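Local coordinates for protein SAM-dependent methyltransferase (Geobacter sulfurreducens, PDB 5BP7) that probably acts as a methyltransferase using S-adenosyl-L-methionine, and binds the product S-adenosyl-L-homocysteine in a Rossmann-like domain, at residues T31-A36 against A220-T225; G60-D65 against Y121-K126; G156-I161 against V265-P270; P164-V169 against E259-G264. All coordinates share one frame; numbering follows the deposited sequence.

Contact 1 of 4, residues T31-A36 against A220-T225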
loop_
_atom_site.group_PDB
_atom_site.type_symbol
_atom_site.label_atom_id
_atom_site.label_comp_id
_atom_site.label_asym_id
_atom_site.label_seq_id
_atom_site.Cartn_x
_atom_site.Cartn_y
_atom_site.Cartn_z
ATOM N N THR A 31 11.961 4.836 -6.001
ATOM C CA THR A 31 12.837 3.674 -6.195
ATOM C C THR A 31 14.046 3.739 -5.255
ATOM O O THR A 31 14.372 2.762 -4.588
ATOM C CB THR A 31 13.282 3.584 -7.675
ATOM O OG1 THR A 31 12.116 3.580 -8.506
ATOM C CG2 THR A 31 14.024 2.316 -7.953
ATOM N N ILE A 32 14.681 4.903 -5.209
ATOM C CA ILE A 32 15.872 5.130 -4.387
ATOM C C ILE A 32 15.573 4.989 -2.885
ATOM O O ILE A 32 16.301 4.310 -2.175
ATOM C CB ILE A 32 16.466 6.528 -4.669
ATOM C CG1 ILE A 32 17.133 6.548 -6.044
ATOM C CG2 ILE A 32 17.466 6.942 -3.600
ATOM C CD1 ILE A 32 17.237 7.941 -6.635
ATOM N N THR A 33 14.503 5.626 -2.416
ATOM C CA THR A 33 14.192 5.624 -1.000
ATOM C C THR A 33 13.585 4.313 -0.491
ATOM O O THR A 33 13.786 3.963 0.664
ATOM C CB THR A 33 13.230 6.757 -0.633
ATOM O OG1 THR A 33 11.993 6.575 -1.328
ATOM C CG2 THR A 33 13.852 8.109 -0.972
ATOM N N GLU A 34 12.862 3.591 -1.350
ATOM C CA GLU A 34 12.157 2.378 -0.936
ATOM C C GLU A 34 12.700 1.051 -1.492
ATOM O O GLU A 34 12.041 0.015 -1.350
ATOM C CB GLU A 34 10.653 2.518 -1.207
ATOM C CG GLU A 34 10.036 3.682 -0.446
ATOM C CD GLU A 34 8.523 3.745 -0.557
ATOM O OE1 GLU A 34 7.959 4.857 -0.437
ATOM O OE2 GLU A 34 7.905 2.682 -0.757
ATOM N N SER A 35 13.921 1.055 -2.031
ATOM C CA SER A 35 14.527 -0.168 -2.586
ATOM C C SER A 35 14.745 -1.294 -1.576
ATOM O O SER A 35 14.757 -2.454 -1.957
ATOM C CB SER A 35 15.862 0.126 -3.279
ATOM O OG SER A 35 16.801 0.585 -2.340
ATOM N N ALA A 36 14.881 -0.963 -0.302
ATOM C CA ALA A 36 15.035 -1.974 0.750
ATOM C C ALA A 36 13.719 -2.292 1.507
ATOM O O ALA A 36 13.752 -3.002 2.498
ATOM C CB ALA A 36 16.131 -1.556 1.718
ATOM N N ALA A 220 11.230 5.614 8.670
ATOM C CA ALA A 220 12.632 5.596 9.153
ATOM C C ALA A 220 13.566 4.744 8.326
ATOM O O ALA A 220 14.760 5.059 8.187
ATOM C CB ALA A 220 12.708 5.184 10.612
ATOM N N ALA A 221 13.043 3.652 7.773
ATOM C CA ALA A 221 13.865 2.780 6.948
ATOM C C ALA A 221 14.347 3.495 5.680
ATOM O O ALA A 221 15.400 3.175 5.144
ATOM C CB ALA A 221 13.118 1.496 6.615
ATOM N N LYS A 222 13.574 4.466 5.205
ATOM C CA LYS A 222 13.981 5.257 4.048
ATOM C C LYS A 222 15.270 6.016 4.310
ATOM O O LYS A 222 16.105 6.158 3.416
ATOM C CB LYS A 222 12.904 6.266 3.658
ATOM C CG LYS A 222 11.582 5.647 3.248
ATOM C CD LYS A 222 10.597 6.745 2.888
ATOM C CE LYS A 222 9.228 6.193 2.515
ATOM N NZ LYS A 222 8.303 7.359 2.382
ATOM N N TRP A 223 15.443 6.477 5.543
ATOM C CA TRP A 223 16.569 7.348 5.843
ATOM C C TRP A 223 17.888 6.599 5.731
ATOM O O TRP A 223 18.856 7.094 5.133
ATOM C CB TRP A 223 16.421 7.986 7.223
ATOM C CG TRP A 223 15.099 8.579 7.436
ATOM C CD1 TRP A 223 14.234 9.043 6.473
ATOM C CD2 TRP A 223 14.453 8.788 8.692
ATOM N NE1 TRP A 223 13.075 9.516 7.055
ATOM C CE2 TRP A 223 13.182 9.373 8.417
ATOM C CE3 TRP A 223 14.806 8.525 10.029
ATOM C CZ2 TRP A 223 12.281 9.715 9.428
ATOM C CZ3 TRP A 223 13.876 8.860 11.045
ATOM C CH2 TRP A 223 12.638 9.452 10.730
ATOM N N LEU A 224 17.923 5.399 6.280
ATOM C CA LEU A 224 19.099 4.565 6.143
ATOM C C LEU A 224 19.412 4.235 4.678
ATOM O O LEU A 224 20.562 4.318 4.260
ATOM C CB LEU A 224 18.936 3.263 6.913
ATOM C CG LEU A 224 20.165 2.362 6.985
ATOM C CD1 LEU A 224 21.412 3.063 7.519
ATOM C CD2 LEU A 224 19.805 1.154 7.837
ATOM N N THR A 225 18.381 3.839 3.935
ATOM C CA THR A 225 18.518 3.533 2.520
ATOM C C THR A 225 19.086 4.750 1.768
ATOM O O THR A 225 20.021 4.606 0.982
ATOM C CB THR A 225 17.170 3.111 1.890
ATOM O OG1 THR A 225 16.615 2.004 2.609
ATOM C CG2 THR A 225 17.343 2.684 0.432
HETATM O O HOH W 1 14.343 1.316 1.383
HETATM O O HOH W 2 9.356 7.268 -0.680
#
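The Glu34 carboxylate and the end of Lys222 meet along one side of this helix pair, with Lys222 CE 3.5 Å from Glu34 OE1. The indole of Trp223 turns the other way: Ala220 CA sits 3.6 Å above the centre of one ring face, and the ring packs on helix 239-260 rather than on 31-36. Glu34 and Lys222 run side by side in the same direction, both chains extended beyond CG, which keeps their charged ends together. Their salt bridge is long, 3.8 Å from Glu34 OE1 to Lys222 NZ, and each end has a second partner: Glu219 bridges to the amine, while Tyr218 OH binds Glu34 OE1 and His40 ND1 binds Glu34 OE2. A water also joins the pair. It donates to Glu34 OE1 at 2.8 Å, accepts weakly from Lys222 NZ and is hydrogen-bonded to Thr33 OG1, which also bonds to Ile29 O within its own helix.

On the other flank Thr225 presses into the end of the 31-36 segment. Its CG2, anti to the backbone N, comes 3.2 Å from Ile32 O and also meets Ser35 OG. A second water lies between Thr33 and Ala36; it donates to Thr33 O, accepts from Ala36 N and is bonded to Thr225 OG1 at 2.7 Å, bridging this backbone to the other helix. No direct hydrogen bond crosses the contact. The pairing packs N-terminal helix 28-34 against helix 212-232 beside the cofactor pocket of a class I methyltransferase, where Glu34 is a second-shell partner of the S-adenosyl-L-homocysteine-binding His40.

Contact 2 of 4, residues G60-D65 against Y121-K126; sequences GTRVLD and YVSDDK
Arg62 leaves strand 62-66 with CG anti to the backbone N (chi1 174°) and a chain extended as far as NE, a course that carries its guanidinium across to Ser123 and Asp125. Asp125 CG is likewise anti to its own N, which brings the carboxylate over the arginine. The two flat groups are stacked, their planes 12° apart, with Asp125 OD2 over one guanidinium face and 3.3 Å from Arg62 NE. This salt bridge is purely electrostatic, the oxygen lying well off the plane in which the N-H bonds are directed.

The directed bond goes instead to the backbone. Arg62 NE donates to Asp125 O at 2.9 Å from above the carbonyl plane, and Ser123 OG donates to the same oxygen at 2.8 Å from the opposite face. Arg62 NH2 adds a weak bond to Ser123 OG, 2.9 Å, at the guanidinium edge, while Arg62 NH1 is taken by Thr86 of the neighbouring strand.

Strand 62-66 is the first strand in the chain and an interior one of the Rossmann-like methyltransferase sheet, and 121-126 belongs to the loop that leads from strand 111-115 into strand 127-133. The arginine therefore ties this loop down at the strand's N-terminal end.

Further along, the contact turns apolar. Leu64 CD1 approaches Tyr121 CE1 obliquely at 4.0 Å, and CD2 of the same leucine reaches Ser123 CB at 4.1 Å. Ile88 touches both Leu64 and Tyr121 from strand 84-89. On the outer side of the loop, Lys126 folds back so that NZ donates to Ser123 O at 3.0 Å in the carbonyl plane, and also to Arg151 O.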
loop_
_atom_site.group_PDB
_atom_site.type_symbol
_atom_site.label_atom_id
_atom_site.label_comp_id
_atom_site.label_asym_id
_atom_site.label_seq_id
_atom_site.Cartn_x
_atom_site.Cartn_y
_atom_site.Cartn_z
ATOM N N GLY A 60 -6.323 -21.899 -1.968
ATOM C CA GLY A 60 -6.758 -21.773 -3.340
ATOM C C GLY A 60 -7.591 -20.524 -3.620
ATOM O O GLY A 60 -7.977 -20.316 -4.740
ATOM N N THR A 61 -7.880 -19.693 -2.617
ATOM C CA THR A 61 -8.605 -18.425 -2.829
ATOM C C THR A 61 -7.715 -17.578 -3.728
ATOM O O THR A 61 -6.521 -17.520 -3.512
ATOM C CB THR A 61 -8.829 -17.659 -1.501
ATOM O OG1 THR A 61 -9.708 -18.399 -0.661
ATOM C CG2 THR A 61 -9.403 -16.280 -1.736
ATOM N N ARG A 62 -8.321 -16.938 -4.715
ATOM C CA ARG A 62 -7.592 -16.088 -5.633
ATOM C C ARG A 62 -7.565 -14.645 -5.092
ATOM O O ARG A 62 -8.618 -14.069 -4.766
ATOM C CB ARG A 62 -8.232 -16.127 -7.038
ATOM C CG ARG A 62 -7.589 -15.139 -8.002
ATOM C CD ARG A 62 -8.018 -15.254 -9.445
ATOM N NE ARG A 62 -7.814 -14.017 -10.194
ATOM C CZ ARG A 62 -6.652 -13.576 -10.686
ATOM N NH1 ARG A 62 -5.492 -14.235 -10.518
ATOM N NH2 ARG A 62 -6.647 -12.436 -11.364
ATOM N N VAL A 63 -6.375 -14.059 -5.059
ATOM C CA VAL A 63 -6.195 -12.673 -4.647
ATOM C C VAL A 63 -5.648 -11.819 -5.808
ATOM O O VAL A 63 -4.587 -12.124 -6.357
ATOM C CB VAL A 63 -5.202 -12.559 -3.443
ATOM C CG1 VAL A 63 -5.038 -11.100 -3.001
ATOM C CG2 VAL A 63 -5.661 -13.402 -2.268
ATOM N N LEU A 64 -6.373 -10.772 -6.189
ATOM C CA LEU A 64 -5.882 -9.766 -7.127
ATOM C C LEU A 64 -5.423 -8.569 -6.321
ATOM O O LEU A 64 -6.186 -8.035 -5.490
ATOM C CB LEU A 64 -6.974 -9.306 -8.121
ATOM C CG LEU A 64 -6.618 -8.143 -9.075
ATOM C CD1 LEU A 64 -5.564 -8.575 -10.058
ATOM C CD2 LEU A 64 -7.846 -7.652 -9.831
ATOM N N ASP A 65 -4.206 -8.119 -6.590
ATOM C CA ASP A 65 -3.606 -6.992 -5.862
ATOM C C ASP A 65 -3.136 -5.929 -6.851
ATOM O O ASP A 65 -2.201 -6.153 -7.601
ATOM C CB ASP A 65 -2.442 -7.493 -4.992
ATOM C CG ASP A 65 -1.933 -6.443 -3.996
ATOM O OD1 ASP A 65 -2.641 -5.426 -3.724
ATOM O OD2 ASP A 65 -0.808 -6.630 -3.450
ATOM N N TYR A 121 -7.714 -1.705 -14.666
ATOM C CA TYR A 121 -7.453 -3.120 -14.765
ATOM C C TYR A 121 -8.646 -3.874 -14.196
ATOM O O TYR A 121 -8.972 -3.733 -13.028
ATOM C CB TYR A 121 -6.164 -3.519 -14.026
ATOM C CG TYR A 121 -5.715 -4.950 -14.304
ATOM C CD1 TYR A 121 -6.245 -6.034 -13.573
ATOM C CD2 TYR A 121 -4.739 -5.229 -15.284
ATOM C CE1 TYR A 121 -5.838 -7.342 -13.829
ATOM C CE2 TYR A 121 -4.308 -6.541 -15.542
ATOM C CZ TYR A 121 -4.872 -7.595 -14.822
ATOM O OH TYR A 121 -4.439 -8.888 -15.061
ATOM N N VAL A 122 -9.247 -4.712 -15.027
ATOM C CA VAL A 122 -10.296 -5.632 -14.619
ATOM C C VAL A 122 -9.862 -7.059 -15.008
ATOM O O VAL A 122 -9.506 -7.315 -16.146
ATOM C CB VAL A 122 -11.627 -5.322 -15.314
ATOM C CG1 VAL A 122 -12.716 -6.306 -14.877
ATOM C CG2 VAL A 122 -12.039 -3.904 -15.005
ATOM N N SER A 123 -9.877 -7.972 -14.042
ATOM C CA SER A 123 -9.493 -9.348 -14.294
ATOM C C SER A 123 -10.709 -10.099 -14.836
ATOM O O SER A 123 -11.804 -9.987 -14.301
ATOM C CB SER A 123 -9.003 -9.996 -13.012
ATOM O OG SER A 123 -8.424 -11.243 -13.307
ATOM N N ASP A 124 -10.522 -10.863 -15.899
ATOM C CA ASP A 124 -11.553 -11.833 -16.333
ATOM C C ASP A 124 -11.664 -12.987 -15.318
ATOM O O ASP A 124 -12.714 -13.574 -15.151
ATOM C CB ASP A 124 -11.258 -12.362 -17.745
ATOM C CG ASP A 124 -11.314 -11.257 -18.808
ATOM O OD1 ASP A 124 -12.231 -10.430 -18.767
ATOM O OD2 ASP A 124 -10.410 -11.207 -19.675
ATOM N N ASP A 125 -10.531 -13.333 -14.722
ATOM C CA ASP A 125 -10.450 -14.285 -13.645
ATOM C C ASP A 125 -10.843 -13.591 -12.334
ATOM O O ASP A 125 -10.024 -12.952 -11.715
ATOM C CB ASP A 125 -8.995 -14.806 -13.626
ATOM C CG ASP A 125 -8.788 -15.921 -12.654
ATOM O OD1 ASP A 125 -9.774 -16.397 -12.017
ATOM O OD2 ASP A 125 -7.602 -16.294 -12.511
ATOM N N LYS A 126 -12.096 -13.758 -11.901
ATOM C CA LYS A 126 -12.594 -13.042 -10.735
ATOM C C LYS A 126 -11.913 -13.533 -9.445
ATOM O O LYS A 126 -11.631 -14.724 -9.267
ATOM C CB LYS A 126 -14.130 -13.166 -10.584
ATOM C CG LYS A 126 -14.991 -12.752 -11.775
ATOM C CD LYS A 126 -14.800 -11.309 -12.145
ATOM C CE LYS A 126 -15.500 -10.924 -13.458
ATOM N NZ LYS A 126 -14.774 -9.764 -14.089
#

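Contact 3 of 4, residues G156-I161 against V265-P270; sequences GGIILI and VFALMP
Ile159 and Leu268 form a hydrogen-bonded antiparallel pair in the seven-stranded sheet of the class I methyltransferase fold, where strand 261-270 is the one that runs against its neighbours. The tight part of the contact runs from this pair to Ile161 and Phe266, the next hydrogen-bonded pair along. Ile159 N gives Leu268 O a nearly straight bond of 2.8 Å (170° at the hydrogen), and Leu268 N returns one to Ile159 O. Ile161 N donates to Phe266 O at 3.0 Å, and Phe266 N binds Ile161 O in return. Alpha C-H groups turn to the same carbonyl oxygens, among them Val265 CA, 3.3 Å from Ile161 O.

Side chains of Ile159, Ile161, Phe266 and Leu268 all lie on one sheet face, buried under helices 142-150 and 190-199; Ile161 CG1 meets Leu268 CD1 at 4.2 Å. On the other face Leu160 sets its CD2 against the small Ala267 CB at 3.8 Å. The same CD2 is 4.3 Å from Val265 CG1.

Toward Gly156 and Pro270 the contact loosens. No backbone hydrogen bond crosses between 156-158 and 269-270, Gly156 and Pro270 are exposed, and packing there depends on the partly exposed Ile158 and Met269, the latter a selenomethionine. These two chains lie obliquely across each other, Ile158 CG1 3.8 Å from Met269 CG. A bend at chi3 (63°) then directs the selenomethionine methyl toward the backbone at Gly156, leaving Met269 CE 3.6 Å from Gly156 O.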
loop_
_atom_site.group_PDB
_atom_site.type_symbol
_atom_site.label_atom_id
_atom_site.label_comp_id
_atom_site.label_asym_id
_atom_site.label_seq_id
_atom_site.Cartn_x
_atom_site.Cartn_y
_atom_site.Cartn_z
ATOM N N GLY A 156 -19.454 -13.147 -3.408
ATOM C CA GLY A 156 -19.084 -13.527 -2.041
ATOM C C GLY A 156 -17.705 -13.055 -1.629
ATOM O O GLY A 156 -17.312 -13.250 -0.494
ATOM N N GLY A 157 -16.984 -12.386 -2.523
ATOM C CA GLY A 157 -15.628 -11.973 -2.228
ATOM C C GLY A 157 -15.499 -10.732 -1.357
ATOM O O GLY A 157 -16.491 -10.103 -0.959
ATOM N N ILE A 158 -14.252 -10.370 -1.098
ATOM C CA ILE A 158 -13.909 -9.237 -0.237
ATOM C C ILE A 158 -13.073 -8.225 -1.015
ATOM O O ILE A 158 -12.173 -8.606 -1.773
ATOM C CB ILE A 158 -13.124 -9.706 1.002
ATOM C CG1 ILE A 158 -14.035 -10.526 1.920
ATOM C CG2 ILE A 158 -12.596 -8.518 1.804
ATOM C CD1 ILE A 158 -13.278 -11.389 2.910
ATOM N N ILE A 159 -13.370 -6.937 -0.810
ATOM C CA ILE A 159 -12.529 -5.843 -1.312
ATOM C C ILE A 159 -11.645 -5.338 -0.180
ATOM O O ILE A 159 -12.129 -5.122 0.935
ATOM C CB ILE A 159 -13.381 -4.696 -1.918
ATOM C CG1 ILE A 159 -14.023 -5.187 -3.217
ATOM C CG2 ILE A 159 -12.526 -3.464 -2.208
ATOM C CD1 ILE A 159 -15.079 -4.284 -3.810
ATOM N N LEU A 160 -10.359 -5.147 -0.476
ATOM C CA LEU A 160 -9.423 -4.528 0.451
ATOM C C LEU A 160 -8.986 -3.175 -0.047
ATOM O O LEU A 160 -8.537 -3.040 -1.189
ATOM C CB LEU A 160 -8.157 -5.349 0.642
ATOM C CG LEU A 160 -8.217 -6.687 1.323
ATOM C CD1 LEU A 160 -6.781 -7.238 1.428
ATOM C CD2 LEU A 160 -8.886 -6.572 2.676
ATOM N N ILE A 161 -9.153 -2.178 0.810
ATOM C CA ILE A 161 -8.732 -0.799 0.544
ATOM C C ILE A 161 -7.780 -0.360 1.655
ATOM O O ILE A 161 -8.136 -0.371 2.837
ATOM C CB ILE A 161 -9.934 0.162 0.492
ATOM C CG1 ILE A 161 -10.811 -0.112 -0.732
ATOM C CG2 ILE A 161 -9.488 1.612 0.482
ATOM C CD1 ILE A 161 -10.204 0.256 -2.082
ATOM N N VAL A 265 -6.048 -0.676 6.539
ATOM C CA VAL A 265 -6.603 -1.556 5.529
ATOM C C VAL A 265 -8.005 -1.959 6.001
ATOM O O VAL A 265 -8.190 -2.456 7.110
ATOM C CB VAL A 265 -5.734 -2.797 5.261
ATOM C CG1 VAL A 265 -6.234 -3.543 4.042
ATOM C CG2 VAL A 265 -4.298 -2.395 5.020
ATOM N N PHE A 266 -8.962 -1.783 5.106
ATOM C CA PHE A 266 -10.383 -1.957 5.385
ATOM C C PHE A 266 -10.922 -3.037 4.462
ATOM O O PHE A 266 -10.735 -2.972 3.242
ATOM C CB PHE A 266 -11.123 -0.637 5.146
ATOM C CG PHE A 266 -10.603 0.478 5.982
ATOM C CD1 PHE A 266 -11.060 0.655 7.278
ATOM C CD2 PHE A 266 -9.592 1.304 5.506
ATOM C CE1 PHE A 266 -10.538 1.648 8.082
ATOM C CE2 PHE A 266 -9.068 2.300 6.294
ATOM C CZ PHE A 266 -9.535 2.475 7.590
ATOM N N ALA A 267 -11.555 -4.042 5.055
ATOM C CA ALA A 267 -12.151 -5.144 4.307
ATOM C C ALA A 267 -13.656 -4.860 4.113
ATOM O O ALA A 267 -14.379 -4.616 5.071
ATOM C CB ALA A 267 -11.927 -6.464 5.026
ATOM N N LEU A 268 -14.091 -4.909 2.863
ATOM C CA LEU A 268 -15.430 -4.488 2.448
ATOM C C LEU A 268 -16.130 -5.580 1.658
ATOM O O LEU A 268 -15.486 -6.302 0.885
ATOM C CB LEU A 268 -15.341 -3.250 1.550
ATOM C CG LEU A 268 -14.551 -2.044 2.066
ATOM C CD1 LEU A 268 -14.567 -0.953 1.010
ATOM C CD2 LEU A 268 -15.120 -1.518 3.364
HETATM N N MSE A 269 -17.435 -5.709 1.865
HETATM C CA MSE A 269 -18.266 -6.605 1.043
HETATM C C MSE A 269 -19.510 -5.844 0.606
HETATM O O MSE A 269 -20.184 -5.234 1.445
HETATM C CB MSE A 269 -18.638 -7.863 1.813
HETATM C CG MSE A 269 -17.420 -8.731 2.109
HETATM SE SE MSE A 269 -17.928 -10.312 3.172
HETATM C CE MSE A 269 -19.128 -11.200 1.903
ATOM N N PRO A 270 -19.848 -5.863 -0.679
ATOM C CA PRO A 270 -21.035 -5.129 -1.128
ATOM C C PRO A 270 -22.310 -5.600 -0.445
ATOM O O PRO A 270 -22.473 -6.804 -0.215
ATOM C CB PRO A 270 -21.087 -5.403 -2.632
ATOM C CG PRO A 270 -20.322 -6.656 -2.825
ATOM C CD PRO A 270 -19.267 -6.662 -1.766
#

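Contact 4 of 4, residues P164-V169 against E259-G264; sequences PYWRQV and EYLGWG
Tyr260 O is gripped by two backbone N-H groups, those of Arg167 at 2.8 Å and Gln168 at 3.3 Å, both arriving from the same face of its carbonyl plane. This happens where helix 239-260 gives way to strand 261-270, the antiparallel strand of the methyltransferase sheet, as it begins to pair with the end of strand 157-166. Arg167 reaches one residue further back: its extended chain brings NH1 to Glu259 O at 2.9 Å, with that oxygen in the guanidinium plane. The neighbouring Gln168 sets its OE1 over one face of the Tyr260 ring.

Within the strands Gly262 pairs with Tyr165. Gly262 N donates to Tyr165 O at 2.6 Å, and Tyr165 N binds Gly262 O in return. The Tyr165 side chain takes chi1 65°, which swings its ring back over the partner strand. Gly262 CA consequently lies over the ring face, 3.8 Å from its centroid in a CH-pi contact; with no side chain on Gly262, the ring can lie directly against its backbone. On the other side Leu261 CD1 touches Trp166 CZ3 obliquely at 3.8 Å; the indole NE1 of that tryptophan binds Thr184 O. Pro164 packs on Trp263, whose ring also touches the cofactor-binding Asn41. A water accepts from Trp263 N and sits 2.7 Å from Tyr165 OH.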
loop_
_atom_site.group_PDB
_atom_site.type_symbol
_atom_site.label_atom_id
_atom_site.label_comp_id
_atom_site.label_asym_id
_atom_site.label_seq_id
_atom_site.Cartn_x
_atom_site.Cartn_y
_atom_site.Cartn_z
ATOM N N PRO A 164 -5.085 6.343 3.885
ATOM C CA PRO A 164 -4.871 7.149 5.060
ATOM C C PRO A 164 -6.169 7.734 5.625
ATOM O O PRO A 164 -7.171 7.836 4.928
ATOM C CB PRO A 164 -3.939 8.264 4.563
ATOM C CG PRO A 164 -3.542 7.942 3.180
ATOM C CD PRO A 164 -4.613 7.040 2.665
ATOM N N TYR A 165 -6.131 8.137 6.887
ATOM C CA TYR A 165 -7.230 8.895 7.500
ATOM C C TYR A 165 -6.617 9.860 8.500
ATOM O O TYR A 165 -5.448 9.670 8.897
ATOM C CB TYR A 165 -8.237 7.954 8.154
ATOM C CG TYR A 165 -7.695 7.174 9.306
ATOM C CD1 TYR A 165 -7.048 5.958 9.101
ATOM C CD2 TYR A 165 -7.822 7.638 10.592
ATOM C CE1 TYR A 165 -6.543 5.228 10.157
ATOM C CE2 TYR A 165 -7.298 6.926 11.650
ATOM C CZ TYR A 165 -6.675 5.716 11.428
ATOM O OH TYR A 165 -6.193 5.005 12.488
ATOM N N TRP A 166 -7.374 10.903 8.877
ATOM C CA TRP A 166 -6.913 11.845 9.892
ATOM C C TRP A 166 -7.050 11.200 11.261
ATOM O O TRP A 166 -8.130 10.922 11.742
ATOM C CB TRP A 166 -7.643 13.206 9.855
ATOM C CG TRP A 166 -7.406 14.012 8.602
ATOM C CD1 TRP A 166 -8.348 14.425 7.727
ATOM C CD2 TRP A 166 -6.141 14.473 8.074
ATOM N NE1 TRP A 166 -7.774 15.101 6.671
ATOM C CE2 TRP A 166 -6.420 15.149 6.860
ATOM C CE3 TRP A 166 -4.807 14.375 8.503
ATOM C CZ2 TRP A 166 -5.413 15.717 6.060
ATOM C CZ3 TRP A 166 -3.808 14.945 7.717
ATOM C CH2 TRP A 166 -4.119 15.613 6.513
ATOM N N ARG A 167 -5.908 10.960 11.865
ATOM C CA ARG A 167 -5.794 10.508 13.237
ATOM C C ARG A 167 -6.232 11.641 14.193
ATOM O O ARG A 167 -6.907 11.415 15.182
ATOM C CB ARG A 167 -4.331 10.164 13.474
ATOM C CG ARG A 167 -4.051 9.390 14.716
ATOM C CD ARG A 167 -2.577 9.082 14.793
ATOM N NE ARG A 167 -2.316 8.579 16.121
ATOM C CZ ARG A 167 -1.937 9.307 17.170
ATOM N NH1 ARG A 167 -1.711 10.625 17.089
ATOM N NH2 ARG A 167 -1.741 8.693 18.322
ATOM N N GLN A 168 -5.844 12.860 13.842
ATOM C CA GLN A 168 -6.323 14.092 14.466
ATOM C C GLN A 168 -6.598 15.095 13.375
ATOM O O GLN A 168 -5.949 15.072 12.332
ATOM C CB GLN A 168 -5.243 14.714 15.341
ATOM C CG GLN A 168 -4.745 13.853 16.482
ATOM C CD GLN A 168 -3.461 14.417 17.130
ATOM O OE1 GLN A 168 -3.001 15.546 16.831
ATOM N NE2 GLN A 168 -2.903 13.654 18.057
ATOM N N VAL A 169 -7.497 16.028 13.656
ATOM C CA VAL A 169 -7.905 17.016 12.658
ATOM C C VAL A 169 -6.741 17.986 12.464
ATOM O O VAL A 169 -6.294 18.577 13.435
ATOM C CB VAL A 169 -9.144 17.837 13.109
ATOM C CG1 VAL A 169 -9.725 18.601 11.920
ATOM C CG2 VAL A 169 -10.231 16.954 13.726
ATOM N N GLU A 259 1.952 12.401 14.163
ATOM C CA GLU A 259 0.877 12.850 15.041
ATOM C C GLU A 259 -0.508 12.939 14.392
ATOM O O GLU A 259 -1.500 12.651 15.042
ATOM C CB GLU A 259 1.244 14.198 15.662
ATOM C CG GLU A 259 2.342 14.059 16.725
ATOM C CD GLU A 259 1.856 13.280 17.948
ATOM O OE1 GLU A 259 1.055 13.873 18.707
ATOM O OE2 GLU A 259 2.211 12.063 18.112
ATOM N N TYR A 260 -0.578 13.309 13.121
ATOM C CA TYR A 260 -1.860 13.666 12.482
ATOM C C TYR A 260 -2.441 12.603 11.571
ATOM O O TYR A 260 -3.659 12.528 11.421
ATOM C CB TYR A 260 -1.732 14.994 11.715
ATOM C CG TYR A 260 -1.674 16.194 12.631
ATOM C CD1 TYR A 260 -2.853 16.772 13.125
ATOM C CD2 TYR A 260 -0.457 16.745 13.024
ATOM C CE1 TYR A 260 -2.822 17.869 13.976
ATOM C CE2 TYR A 260 -0.411 17.839 13.883
ATOM C CZ TYR A 260 -1.591 18.402 14.350
ATOM O OH TYR A 260 -1.567 19.486 15.213
ATOM N N LEU A 261 -1.580 11.816 10.932
ATOM C CA LEU A 261 -1.998 10.920 9.869
ATOM C C LEU A 261 -2.089 9.466 10.324
ATOM O O LEU A 261 -1.103 8.864 10.760
ATOM C CB LEU A 261 -1.062 11.068 8.656
ATOM C CG LEU A 261 -1.609 10.629 7.294
ATOM C CD1 LEU A 261 -2.925 11.286 6.921
ATOM C CD2 LEU A 261 -0.561 10.907 6.209
ATOM N N GLY A 262 -3.288 8.922 10.230
ATOM C CA GLY A 262 -3.515 7.486 10.401
ATOM C C GLY A 262 -3.439 6.752 9.056
ATOM O O GLY A 262 -3.401 7.372 7.986
ATOM N N TRP A 263 -3.416 5.422 9.117
ATOM C CA TRP A 263 -3.500 4.596 7.923
ATOM C C TRP A 263 -4.103 3.251 8.266
ATOM O O TRP A 263 -3.865 2.711 9.349
ATOM C CB TRP A 263 -2.116 4.417 7.304
ATOM C CG TRP A 263 -2.111 3.868 5.911
ATOM C CD1 TRP A 263 -2.130 4.587 4.754
ATOM C CD2 TRP A 263 -2.053 2.505 5.532
ATOM N NE1 TRP A 263 -2.098 3.750 3.675
ATOM C CE2 TRP A 263 -2.043 2.462 4.124
ATOM C CE3 TRP A 263 -2.002 1.315 6.239
ATOM C CZ2 TRP A 263 -1.991 1.275 3.403
ATOM C CZ3 TRP A 263 -1.956 0.120 5.517
ATOM C CH2 TRP A 263 -1.943 0.115 4.116
ATOM N N GLY A 264 -4.876 2.694 7.353
ATOM C CA GLY A 264 -5.439 1.372 7.580
ATOM C C GLY A 264 -5.830 0.619 6.342
ATOM O O GLY A 264 -5.950 1.188 5.260
HETATM O O HOH W 3 -3.574 4.716 12.101
#

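Contacts 3 and 4 join the same two strands, 157-166 and 261-270, at opposite ends of their pairing. Contact 3 is mostly buried, with regular backbone bonds and aliphatic faces under helices; the other three are partly buried. Contact 4 mixes strand bonds with aromatic packing and a helix end held by arginine. Contact 2 reaches the same sheet through strand 62-66, about 13 Å between centres from contact 3, but combines an arginine-held loop with leucine-tyrosine packing. Contact 1 lies apart from the sheet, across the chain's centre from contacts 2 and 3, and joins helix 28-34 and the residues after it to helix 212-232 by Thr225 packing, two waters and a long salt bridge.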